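Long-range contacts in malate dehydrogenase (Aeropyrum pernix, PDB 2D4A), which catalyses the reversible oxidation of (S)-malate to oxaloacetate with NAD or NADP as coenzyme, working as a homotetramer: residues Leu5-Val10 and Leu28-Pro33; Thr115-Asp120 and Gly170-Lys175. One frame throughout, in Å; residues are numbered along the deposited sequence.

Interaction 1 of 2, residues Leu5-Val10 and Leu28-Pro33; sequences LGAGKV and LIARTP
Strands 2-5 and 26-29 run parallel where they end side by side: Leu5 is bridged to Ile29 with their CA atoms 5.1 Å apart, and one further pair, Gly6 and Ala30, keeps step before the chains part. Between the two segments one hydrogen bond is made, from Gly6 N to Ile29 O at 2.9 Å, the donor lying nearly along the C=O axis (169°); Ile29 also pairs with Ile4 of strand 2-5. Leu5 CA approaches the same carbonyl oxygen with its hydrogen, so Ile29 O is met from two neighbouring residues. Leu5 and Ile29 project from the same face of the sheet, and CD1 of Leu5 rests 4.3 Å from CB of Ile29. Beyond the strands the methyls of Ala7 and Ala30 meet tip to tip. Arg31, bent at chi2 and chi3, brings NH1 within 3.9 Å of Gly6 O without bonding. This is the first beta-alpha-beta unit of a Rossmann domain, its glycine-rich turn leading through the N-cap Gly8 into helix 9-21; Gly6 to Gly11 probably bind NADP(+). Between these segments the polar link is main chain to main chain, and the meeting of two methyls lets the turn lie close to the strand end, beside the probable coenzyme site.

Interaction 2 of 2, residues Thr115-Asp120 and Gly170-Lys175; sequences TTNPVD and GMHGQK
The backbone N of His172 donates to Asp120 OD1 over 2.8 Å, the contact's stronger bond, and the carboxylate receives it on its syn lone pair. Its other oxygen, OD2, is bonded to Ser247 OG, so both ends of this buried group are engaged. The site is consistent with the catalytic cleft of the LDH/MDH superfamily, where the turn after strand 111-114 of the coenzyme domain faces the loop carrying His172, the probable proton acceptor. A second, weak bond joins the imidazole to Asn117: His172 ND1 points at OD1 from 3.4 Å, and the oxygen lies in the ring plane, at its edge. The amide and ring planes are only 24° apart. OD1 also accepts from Val119 N, closing an Asx turn across the cis peptide before Pro118 at the start of helix 119-130. Asn117, which probably serves coenzyme and substrate, may also help to orient the ring, although the position of its OD1 is less certain. His172 CG is anti to the backbone N (chi1 -154°), which carries the ring toward Asn117 while the backbone, at the centre of an inverse gamma turn, stays with Asp120. Val119 approaches the ring obliquely. Farther out, the Met171 side chain turns away to touch Ala291, Ala294 and Val295 of helix 282-300, though its CB lies 3.3 Å from Asp120 OD1, beside the bond to His172 N.

How the interactions relate
Both contacts are largely buried, yet they do different work in the fold. Interaction 1 stays within the coenzyme domain, joining neighbouring strands of one parallel sheet, its centre about 17 Å from the centre of the chain. Interaction 2, its centre about 9 Å from that of the chain, joins the coenzyme domain to the C-terminal domain. Their chemistry follows: main chain and methyl groups in the first, a carboxylate, an amide and an imidazole in the second. Although their centres are 22 Å apart, they touch in plain packing, with Val10 CG2 4.2 Å from Thr115 OG1. Residues 5-10 and 115-120 both include probable NADP(+)-binding positions, and interaction 2 adds the probable catalytic histidine, His172.

Interaction 1 of 2, residues Leu5-Val10 and Leu28-Pro33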
loop_
_atom_site.group_PDB
_atom_site.type_symbol
_atom_site.label_atom_id
_atom_site.label_comp_id
_atom_site.label_asym_id
_atom_site.label_seq_id
_atom_site.Cartn_x
_atom_site.Cartn_y
_atom_site.Cartn_z
ATOM N N LEU B 5 -15.500 -12.717 14.073
ATOM C CA LEU B 5 -16.367 -13.791 14.548
ATOM C C LEU B 5 -17.086 -14.346 13.332
ATOM O O LEU B 5 -18.043 -13.739 12.849
ATOM C CB LEU B 5 -17.407 -13.257 15.530
ATOM C CG LEU B 5 -17.000 -13.274 17.001
ATOM C CD1 LEU B 5 -15.531 -12.954 17.095
ATOM C CD2 LEU B 5 -17.840 -12.293 17.805
ATOM N N GLY B 6 -16.588 -15.543 12.831
ATOM C CA GLY B 6 -17.217 -16.064 11.662
ATOM C C GLY B 6 -16.594 -17.256 11.010
ATOM O O GLY B 6 -17.212 -18.325 10.899
ATOM N N ALA B 7 -15.360 -16.990 10.587
ATOM C CA ALA B 7 -14.695 -18.084 9.819
ATOM C C ALA B 7 -15.478 -18.578 8.636
ATOM O O ALA B 7 -15.172 -19.578 7.948
ATOM C CB ALA B 7 -14.216 -19.141 10.769
ATOM N N GLY B 8 -16.488 -17.843 8.033
ATOM C CA GLY B 8 -17.277 -18.108 6.854
ATOM C C GLY B 8 -16.727 -17.570 5.568
ATOM O O GLY B 8 -15.652 -16.948 5.568
ATOM N N LYS B 9 -17.705 -17.217 4.742
ATOM C CA LYS B 9 -17.365 -16.637 3.459
ATOM C C LYS B 9 -17.035 -15.109 3.525
ATOM O O LYS B 9 -16.047 -14.643 2.946
ATOM C CB LYS B 9 -18.530 -16.960 2.537
ATOM C CG LYS B 9 -18.164 -17.089 1.101
ATOM C CD LYS B 9 -18.882 -18.237 0.398
ATOM C CE LYS B 9 -18.273 -19.608 0.748
ATOM N NZ LYS B 9 -18.425 -20.000 2.204
ATOM N N VAL B 10 -17.836 -14.321 4.232
ATOM C CA VAL B 10 -17.517 -12.891 4.352
ATOM C C VAL B 10 -16.379 -12.628 5.378
ATOM O O VAL B 10 -15.555 -11.722 5.186
ATOM C CB VAL B 10 -18.779 -12.067 4.766
ATOM C CG1 VAL B 10 -19.442 -12.735 5.872
ATOM C CG2 VAL B 10 -18.417 -10.684 5.261
ATOM N N LEU B 28 -9.157 -15.078 14.455
ATOM C CA LEU B 28 -10.388 -15.678 13.939
ATOM C C LEU B 28 -11.041 -16.624 14.943
ATOM O O LEU B 28 -10.382 -17.520 15.472
ATOM C CB LEU B 28 -10.114 -16.504 12.678
ATOM C CG LEU B 28 -9.846 -15.913 11.299
ATOM C CD1 LEU B 28 -10.994 -15.006 10.927
ATOM C CD2 LEU B 28 -8.531 -15.168 11.289
ATOM N N ILE B 29 -12.337 -16.447 15.189
ATOM C CA ILE B 29 -13.059 -17.337 16.092
ATOM C C ILE B 29 -14.340 -17.851 15.422
ATOM O O ILE B 29 -15.073 -17.087 14.788
ATOM C CB ILE B 29 -13.423 -16.642 17.428
ATOM C CG1 ILE B 29 -12.151 -16.157 18.130
ATOM C CG2 ILE B 29 -14.146 -17.619 18.350
ATOM C CD1 ILE B 29 -12.413 -15.380 19.420
ATOM N N ALA B 30 -14.593 -19.167 15.543
ATOM C CA ALA B 30 -15.766 -19.839 15.007
ATOM C C ALA B 30 -15.999 -21.116 15.810
ATOM O O ALA B 30 -15.067 -21.693 16.369
ATOM C CB ALA B 30 -15.568 -20.157 13.528
ATOM N N ARG B 31 -17.254 -21.545 15.852
ATOM C CA ARG B 31 -17.664 -22.724 16.596
ATOM C C ARG B 31 -17.084 -24.034 16.082
ATOM O O ARG B 31 -16.622 -24.870 16.859
ATOM C CB ARG B 31 -19.198 -22.786 16.616
ATOM C CG ARG B 31 -19.852 -22.552 15.241
ATOM C CD ARG B 31 -21.037 -21.568 15.307
ATOM N NE ARG B 31 -20.632 -20.160 15.380
ATOM C CZ ARG B 31 -20.007 -19.508 14.404
ATOM N NH1 ARG B 31 -19.705 -20.128 13.270
ATOM N NH2 ARG B 31 -19.690 -18.232 14.555
ATOM N N THR B 32 -17.105 -24.218 14.770
ATOM C CA THR B 32 -16.590 -25.445 14.170
ATOM C C THR B 32 -15.115 -25.653 14.500
ATOM O O THR B 32 -14.281 -24.786 14.244
ATOM C CB THR B 32 -16.760 -25.416 12.643
ATOM O OG1 THR B 32 -18.147 -25.247 12.324
ATOM C CG2 THR B 32 -16.253 -26.701 12.031
ATOM N N PRO B 33 -14.845 -26.804 15.221
ATOM C CA PRO B 33 -13.460 -27.126 15.571
ATOM C C PRO B 33 -12.537 -27.372 14.375
ATOM O O PRO B 33 -12.908 -28.056 13.419
ATOM C CB PRO B 33 -13.610 -28.348 16.475
ATOM C CG PRO B 33 -14.836 -29.010 15.955
ATOM C CD PRO B 33 -15.769 -27.853 15.686
#

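Interaction 2 of 2, residues Thr115-Asp120 and Gly170-Lys175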
loop_
_atom_site.group_PDB
_atom_site.type_symbol
_atom_site.label_atom_id
_atom_site.label_comp_id
_atom_site.label_asym_id
_atom_site.label_seq_id
_atom_site.Cartn_x
_atom_site.Cartn_y
_atom_site.Cartn_z
ATOM N N THR B 115 -22.209 -7.265 10.042
ATOM C CA THR B 115 -22.421 -7.303 8.589
ATOM C C THR B 115 -23.676 -8.142 8.330
ATOM O O THR B 115 -24.366 -7.956 7.335
ATOM C CB THR B 115 -21.261 -7.971 7.784
ATOM O OG1 THR B 115 -21.104 -9.322 8.216
ATOM C CG2 THR B 115 -19.951 -7.227 7.953
ATOM N N THR B 116 -23.957 -9.061 9.249
ATOM C CA THR B 116 -25.102 -9.951 9.149
ATOM C C THR B 116 -26.391 -9.242 8.743
ATOM O O THR B 116 -26.708 -8.166 9.258
ATOM C CB THR B 116 -25.346 -10.695 10.479
ATOM O OG1 THR B 116 -24.094 -11.125 11.027
ATOM C CG2 THR B 116 -26.228 -11.918 10.251
ATOM N N ASN B 117 -27.136 -9.862 7.825
ATOM C CA ASN B 117 -28.400 -9.310 7.319
ATOM C C ASN B 117 -29.632 -10.057 7.828
ATOM O O ASN B 117 -29.587 -11.265 8.045
ATOM C CB ASN B 117 -28.397 -9.313 5.791
ATOM C CG ASN B 117 -27.640 -8.147 5.211
ATOM O OD1 ASN B 117 -27.917 -6.999 5.537
ATOM N ND2 ASN B 117 -26.688 -8.430 4.338
ATOM N N PRO B 118 -30.759 -9.348 8.019
ATOM C CA PRO B 118 -30.943 -7.902 7.818
ATOM C C PRO B 118 -30.172 -7.051 8.837
ATOM O O PRO B 118 -30.532 -7.009 10.012
ATOM C CB PRO B 118 -32.463 -7.727 7.962
ATOM C CG PRO B 118 -32.999 -9.038 7.528
ATOM C CD PRO B 118 -32.060 -10.010 8.202
ATOM N N VAL B 119 -29.135 -6.354 8.380
ATOM C CA VAL B 119 -28.295 -5.536 9.260
ATOM C C VAL B 119 -29.024 -4.676 10.292
ATOM O O VAL B 119 -28.697 -4.696 11.479
ATOM C CB VAL B 119 -27.365 -4.593 8.455
ATOM C CG1 VAL B 119 -26.233 -4.099 9.342
ATOM C CG2 VAL B 119 -26.792 -5.315 7.265
ATOM N N ASP B 120 -30.006 -3.913 9.835
ATOM C CA ASP B 120 -30.770 -3.037 10.717
ATOM C C ASP B 120 -31.381 -3.796 11.887
ATOM O O ASP B 120 -31.207 -3.409 13.047
ATOM C CB ASP B 120 -31.839 -2.328 9.895
ATOM C CG ASP B 120 -31.240 -1.565 8.735
ATOM O OD1 ASP B 120 -31.503 -1.932 7.570
ATOM O OD2 ASP B 120 -30.487 -0.605 9.005
ATOM N N GLY B 170 -31.859 5.756 4.890
ATOM C CA GLY B 170 -32.937 4.818 5.105
ATOM C C GLY B 170 -32.572 3.590 5.899
ATOM O O GLY B 170 -32.383 3.649 7.112
ATOM N N MET B 171 -32.508 2.464 5.200
ATOM C CA MET B 171 -32.157 1.194 5.802
ATOM C C MET B 171 -31.572 0.339 4.703
ATOM O O MET B 171 -31.665 0.689 3.528
ATOM C CB MET B 171 -33.391 0.552 6.451
ATOM C CG MET B 171 -34.672 0.534 5.615
ATOM S SD MET B 171 -34.888 -1.016 4.713
ATOM C CE MET B 171 -34.269 -0.525 3.191
ATOM N N HIS B 172 -30.955 -0.773 5.080
ATOM C CA HIS B 172 -30.314 -1.651 4.115
ATOM C C HIS B 172 -31.252 -2.665 3.478
ATOM O O HIS B 172 -31.244 -3.844 3.832
ATOM C CB HIS B 172 -29.153 -2.379 4.788
ATOM C CG HIS B 172 -28.078 -2.796 3.839
ATOM N ND1 HIS B 172 -27.494 -4.043 3.874
ATOM C CD2 HIS B 172 -27.478 -2.124 2.828
ATOM C CE1 HIS B 172 -26.582 -4.124 2.922
ATOM N NE2 HIS B 172 -26.552 -2.972 2.273
ATOM N N GLY B 173 -32.051 -2.207 2.522
ATOM C CA GLY B 173 -32.974 -3.100 1.851
ATOM C C GLY B 173 -33.844 -2.357 0.863
ATOM O O GLY B 173 -33.466 -1.298 0.365
ATOM N N GLN B 174 -35.021 -2.914 0.598
ATOM C CA GLN B 174 -35.987 -2.337 -0.334
ATOM C C GLN B 174 -36.202 -0.819 -0.188
ATOM O O GLN B 174 -36.231 -0.099 -1.183
ATOM C CB GLN B 174 -37.331 -3.077 -0.194
ATOM C CG GLN B 174 -37.636 -3.553 1.240
ATOM C CD GLN B 174 -39.129 -3.806 1.516
ATOM O OE1 GLN B 174 -39.787 -4.592 0.824
ATOM N NE2 GLN B 174 -39.656 -3.149 2.551
ATOM N N LYS B 175 -36.343 -0.329 1.040
ATOM C CA LYS B 175 -36.573 1.096 1.248
ATOM C C LYS B 175 -35.338 2.002 1.395
ATOM O O LYS B 175 -35.406 3.092 1.978
ATOM C CB LYS B 175 -37.525 1.303 2.432
ATOM C CG LYS B 175 -39.004 1.151 2.060
ATOM C CD LYS B 175 -39.292 -0.197 1.411
ATOM C CE LYS B 175 -40.750 -0.327 0.981
ATOM N NZ LYS B 175 -41.054 -1.694 0.444
#